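Local coordinates for CEL61B (Hypocrea jecorina, PDB 2VTC), which oxidatively cleaves crystalline and amorphous polysaccharides such as cellulose, using a single copper ion together with a reductant and oxygen or hydrogen peroxide, at residues A[179-192]-A[221-233]. Numbering follows the deposited sequence.
Sequences ELLAAHGASSANGM and YKPTDPGILFNPY
The hydroxyl of Tyr221 donates to the carboxylate of Glu179 over 2.6 Å between OH and OE1, meeting the oxygen on its syn side but 32° out of the carboxylate plane. CG of Glu179 stands anti to the backbone N (chi1 -176°) and the chain runs on extended, carrying the acid from near the end of strand 172-182 to the tyrosine; OE1 also forms a salt bridge with Arg177. Replacing this acid by an alanine is likely to cost the buried Tyr221 hydroxyl this acceptor and Arg177 this salt bridge. Next to this pair, branched aliphatic chains meet in the buried interior: Leu181 CD2 touches Ile228 CD1 at 3.8 Å. Met192, flexible enough to bend at chi2 and chi3, brings CE to the edge of the Phe230 ring, while small Ala183 and Ala186 let that ring lie close, CB of Ala183 being 3.7 Å from CZ of Phe230. Phe230 N donates to Ala186 O (3.1 Å). At the buried margin, water 1 accepts from Met192 N beside Ile228 O.

Toward solvent, partly exposed Leu229 packs CD1 on the Ser187-Ser188 backbone, and water 2 loosely links Asn190 N to Pro223 O. Pro232 CG abuts Ala183 O (3.4 Å), and Tyr233 OH bonds weakly to His184 O (2.8 Å). His184 stacks on copper ligand His108 and probably binds oxygen, as in relatives. Apolar inside, with one hydroxyl-to-carboxylate bond at its edge, the contact joins the loop after strand 215-216 to the turns carrying His184.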
loop_
_atom_site.group_PDB
_atom_site.type_symbol
_atom_site.label_atom_id
_atom_site.label_comp_id
_atom_site.label_asym_id
_atom_site.label_seq_id
_atom_site.Cartn_x
_atom_site.Cartn_y
_atom_site.Cartn_z
ATOM N N GLU A 179 0.339 -0.492 2.227
ATOM C CA GLU A 179 -0.535 -1.571 2.689
ATOM C C GLU A 179 -0.630 -1.702 4.205
ATOM O O GLU A 179 0.385 -1.766 4.876
ATOM C CB GLU A 179 -0.059 -2.892 2.107
ATOM C CG GLU A 179 -0.939 -4.112 2.436
ATOM C CD GLU A 179 -0.389 -5.358 1.783
ATOM O OE1 GLU A 179 0.871 -5.500 1.702
ATOM O OE2 GLU A 179 -1.201 -6.222 1.327
ATOM N N LEU A 180 -1.858 -1.785 4.709
ATOM C CA LEU A 180 -2.098 -2.046 6.131
ATOM C C LEU A 180 -2.501 -3.495 6.261
ATOM O O LEU A 180 -3.374 -3.983 5.526
ATOM C CB LEU A 180 -3.221 -1.147 6.678
ATOM C CG LEU A 180 -3.155 0.341 6.335
ATOM C CD1 LEU A 180 -4.336 1.122 6.927
ATOM C CD2 LEU A 180 -1.878 0.980 6.741
ATOM N N LEU A 181 -1.869 -4.208 7.193
ATOM C CA LEU A 181 -2.253 -5.601 7.427
ATOM C C LEU A 181 -2.928 -5.657 8.800
ATOM O O LEU A 181 -2.238 -5.816 9.820
ATOM C CB LEU A 181 -1.052 -6.536 7.404
ATOM C CG LEU A 181 -0.383 -6.722 6.017
ATOM C CD1 LEU A 181 0.592 -5.574 5.788
ATOM C CD2 LEU A 181 0.329 -8.047 5.977
ATOM N N ALA A 182 -4.254 -5.497 8.818
ATOM C CA ALA A 182 -5.020 -5.445 10.093
ATOM C C ALA A 182 -5.126 -6.854 10.668
ATOM O O ALA A 182 -5.633 -7.810 10.033
ATOM C CB ALA A 182 -6.408 -4.790 9.876
ATOM N N ALA A 183 -4.622 -6.982 11.907
ATOM C CA ALA A 183 -4.319 -8.274 12.482
ATOM C C ALA A 183 -5.235 -8.712 13.647
ATOM O O ALA A 183 -4.956 -9.728 14.260
ATOM C CB ALA A 183 -2.832 -8.312 12.936
ATOM N N HIS A 184 -6.299 -7.957 13.919
ATOM C CA HIS A 184 -7.243 -8.334 15.012
ATOM C C HIS A 184 -7.769 -9.768 14.901
ATOM O O HIS A 184 -8.068 -10.413 15.937
ATOM C CB HIS A 184 -8.389 -7.336 15.139
ATOM C CG HIS A 184 -9.004 -6.953 13.831
ATOM N ND1 HIS A 184 -10.201 -7.472 13.388
ATOM C CD2 HIS A 184 -8.580 -6.100 12.868
ATOM C CE1 HIS A 184 -10.492 -6.953 12.206
ATOM N NE2 HIS A 184 -9.520 -6.128 11.862
ATOM N N GLY A 185 -7.900 -10.271 13.668
ATOM C CA GLY A 185 -8.336 -11.641 13.407
ATOM C C GLY A 185 -7.265 -12.640 13.006
ATOM O O GLY A 185 -7.572 -13.765 12.602
ATOM N N ALA A 186 -5.999 -12.247 13.117
ATOM C CA ALA A 186 -4.878 -13.036 12.598
ATOM C C ALA A 186 -4.594 -14.384 13.295
ATOM O O ALA A 186 -3.811 -15.209 12.792
ATOM C CB ALA A 186 -3.609 -12.162 12.567
ATOM N N SER A 187 -5.203 -14.627 14.457
ATOM C CA SER A 187 -4.979 -15.933 15.117
ATOM C C SER A 187 -5.598 -17.124 14.370
ATOM O O SER A 187 -5.128 -18.256 14.520
ATOM C CB SER A 187 -5.424 -15.920 16.599
ATOM O OG SER A 187 -6.828 -15.791 16.686
ATOM N N SER A 188 -6.623 -16.846 13.552
ATOM C CA SER A 188 -7.289 -17.844 12.691
ATOM C C SER A 188 -6.755 -17.869 11.263
ATOM O O SER A 188 -6.401 -16.823 10.716
ATOM C CB SER A 188 -8.781 -17.530 12.573
ATOM O OG SER A 188 -9.439 -17.548 13.828
ATOM N N ALA A 189 -6.736 -19.061 10.664
ATOM C CA ALA A 189 -6.477 -19.219 9.230
ATOM C C ALA A 189 -7.404 -18.309 8.416
ATOM O O ALA A 189 -8.611 -18.213 8.682
ATOM C CB ALA A 189 -6.644 -20.667 8.814
ATOM N N ASN A 190 -6.816 -17.606 7.443
ATOM C CA ASN A 190 -7.552 -16.664 6.603
ATOM C C ASN A 190 -8.032 -15.407 7.340
ATOM O O ASN A 190 -8.829 -14.626 6.811
ATOM C CB ASN A 190 -8.708 -17.381 5.868
ATOM C CG ASN A 190 -9.135 -16.658 4.608
ATOM O OD1 ASN A 190 -10.317 -16.331 4.413
ATOM N ND2 ASN A 190 -8.167 -16.388 3.749
ATOM N N GLY A 191 -7.512 -15.167 8.553
ATOM C CA GLY A 191 -7.985 -14.040 9.366
ATOM C C GLY A 191 -7.363 -12.673 9.144
ATOM O O GLY A 191 -8.027 -11.658 9.346
ATOM N N MET A 192 -6.086 -12.652 8.738
ATOM C CA MET A 192 -5.386 -11.402 8.393
ATOM C C MET A 192 -6.166 -10.629 7.328
ATOM O O MET A 192 -6.691 -11.236 6.378
ATOM C CB MET A 192 -3.969 -11.716 7.879
ATOM C CG MET A 192 -3.132 -10.481 7.574
ATOM S SD MET A 192 -2.896 -9.308 8.951
ATOM C CE MET A 192 -1.446 -10.038 9.707
ATOM N N TYR A 221 3.238 -12.982 0.269
ATOM C CA TYR A 221 2.722 -13.570 1.518
ATOM C C TYR A 221 2.070 -14.940 1.314
ATOM O O TYR A 221 1.456 -15.193 0.267
ATOM C CB TYR A 221 1.623 -12.688 2.108
ATOM C CG TYR A 221 1.919 -11.220 2.159
ATOM C CD1 TYR A 221 2.991 -10.748 2.912
ATOM C CD2 TYR A 221 1.107 -10.293 1.472
ATOM C CE1 TYR A 221 3.273 -9.389 2.964
ATOM C CE2 TYR A 221 1.368 -8.926 1.530
ATOM C CZ TYR A 221 2.467 -8.486 2.288
ATOM O OH TYR A 221 2.752 -7.147 2.376
ATOM N N LYS A 222 2.198 -15.794 2.337
ATOM C CA LYS A 222 1.499 -17.088 2.404
ATOM C C LYS A 222 0.582 -17.095 3.644
ATOM O O LYS A 222 0.883 -16.425 4.643
ATOM C CB LYS A 222 2.494 -18.257 2.452
ATOM C CG LYS A 222 3.351 -18.385 1.198
ATOM C CD LYS A 222 4.054 -19.725 1.122
ATOM C CE LYS A 222 5.100 -19.735 0.001
ATOM N NZ LYS A 222 5.754 -21.069 -0.185
ATOM N N PRO A 223 -0.561 -17.815 3.585
ATOM C CA PRO A 223 -1.504 -17.810 4.725
ATOM C C PRO A 223 -0.941 -18.317 6.058
ATOM O O PRO A 223 -1.530 -18.035 7.109
ATOM C CB PRO A 223 -2.637 -18.718 4.242
ATOM C CG PRO A 223 -2.562 -18.596 2.726
ATOM C CD PRO A 223 -1.093 -18.608 2.460
ATOM N N THR A 224 0.186 -19.020 5.995
ATOM C CA THR A 224 0.838 -19.600 7.186
ATOM C C THR A 224 2.107 -18.886 7.642
ATOM O O THR A 224 2.797 -19.363 8.566
ATOM C CB THR A 224 1.191 -21.088 6.945
ATOM O OG1 THR A 224 2.014 -21.204 5.771
ATOM C CG2 THR A 224 -0.099 -21.941 6.795
ATOM N N ASP A 225 2.458 -17.768 7.001
ATOM C CA ASP A 225 3.640 -17.022 7.420
ATOM C C ASP A 225 3.526 -16.582 8.882
ATOM O O ASP A 225 2.423 -16.289 9.355
ATOM C CB ASP A 225 3.856 -15.807 6.520
ATOM C CG ASP A 225 4.416 -16.174 5.145
ATOM O OD1 ASP A 225 4.918 -17.313 4.930
ATOM O OD2 ASP A 225 4.362 -15.278 4.271
ATOM N N PRO A 226 4.669 -16.542 9.606
ATOM C CA PRO A 226 4.636 -16.243 11.047
ATOM C C PRO A 226 4.039 -14.894 11.484
ATOM O O PRO A 226 3.558 -14.787 12.630
ATOM C CB PRO A 226 6.115 -16.397 11.467
ATOM C CG PRO A 226 6.901 -16.198 10.208
ATOM C CD PRO A 226 6.034 -16.839 9.152
ATOM N N GLY A 227 4.067 -13.877 10.609
ATOM C CA GLY A 227 3.482 -12.577 10.903
ATOM C C GLY A 227 2.117 -12.386 10.270
ATOM O O GLY A 227 1.492 -11.328 10.413
ATOM N N ILE A 228 1.656 -13.433 9.579
ATOM C CA ILE A 228 0.325 -13.454 8.961
ATOM C C ILE A 228 -0.666 -14.216 9.864
ATOM O O ILE A 228 -1.808 -13.765 10.080
ATOM C CB ILE A 228 0.356 -14.121 7.548
ATOM C CG1 ILE A 228 1.139 -13.255 6.540
ATOM C CG2 ILE A 228 -1.084 -14.488 7.034
ATOM C CD1 ILE A 228 0.568 -11.862 6.251
ATOM N N LEU A 229 -0.186 -15.350 10.370
ATOM C CA LEU A 229 -0.964 -16.221 11.269
ATOM C C LEU A 229 -0.286 -16.245 12.652
ATOM O O LEU A 229 0.748 -16.889 12.825
ATOM C CB LEU A 229 -1.031 -17.622 10.695
ATOM C CG LEU A 229 -1.822 -18.701 11.470
ATOM C CD1 LEU A 229 -3.314 -18.386 11.460
ATOM C CD2 LEU A 229 -1.534 -20.081 10.913
ATOM N N PHE A 230 -0.875 -15.510 13.586
ATOM C CA PHE A 230 -0.277 -15.308 14.919
ATOM C C PHE A 230 -1.311 -14.759 15.876
ATOM O O PHE A 230 -2.343 -14.229 15.469
ATOM C CB PHE A 230 0.957 -14.372 14.835
ATOM C CG PHE A 230 0.606 -12.913 14.732
ATOM C CD1 PHE A 230 0.694 -12.072 15.842
ATOM C CD2 PHE A 230 0.177 -12.365 13.518
ATOM C CE1 PHE A 230 0.339 -10.734 15.771
ATOM C CE2 PHE A 230 -0.155 -11.023 13.420
ATOM C CZ PHE A 230 -0.070 -10.184 14.540
ATOM N N ASN A 231 -1.021 -14.851 17.179
ATOM C CA ASN A 231 -1.956 -14.389 18.183
ATOM C C ASN A 231 -1.647 -12.948 18.602
ATOM O O ASN A 231 -0.611 -12.702 19.215
ATOM C CB ASN A 231 -1.908 -15.337 19.403
ATOM C CG ASN A 231 -2.955 -15.012 20.443
ATOM O OD1 ASN A 231 -3.809 -14.142 20.254
ATOM N ND2 ASN A 231 -2.880 -15.715 21.584
ATOM N N PRO A 232 -2.530 -11.984 18.275
ATOM C CA PRO A 232 -2.288 -10.593 18.678
ATOM C C PRO A 232 -2.700 -10.258 20.122
ATOM O O PRO A 232 -2.462 -9.148 20.589
ATOM C CB PRO A 232 -3.147 -9.796 17.700
ATOM C CG PRO A 232 -4.336 -10.728 17.457
ATOM C CD PRO A 232 -3.779 -12.124 17.496
ATOM N N TYR A 233 -3.313 -11.208 20.815
ATOM C CA TYR A 233 -3.930 -10.933 22.115
ATOM C C TYR A 233 -3.122 -11.537 23.256
ATOM O O TYR A 233 -3.677 -12.052 24.233
ATOM C CB TYR A 233 -5.374 -11.441 22.125
ATOM C CG TYR A 233 -6.234 -10.772 21.078
ATOM C CD1 TYR A 233 -6.340 -9.385 21.030
ATOM C CD2 TYR A 233 -6.940 -11.519 20.140
ATOM C CE1 TYR A 233 -7.119 -8.746 20.066
ATOM C CE2 TYR A 233 -7.738 -10.890 19.166
ATOM C CZ TYR A 233 -7.816 -9.500 19.144
ATOM O OH TYR A 233 -8.592 -8.830 18.219
HETATM O O HOH W 1 -4.426 -15.001 9.613
HETATM O O HOH W 2 -4.070 -16.860 7.389
#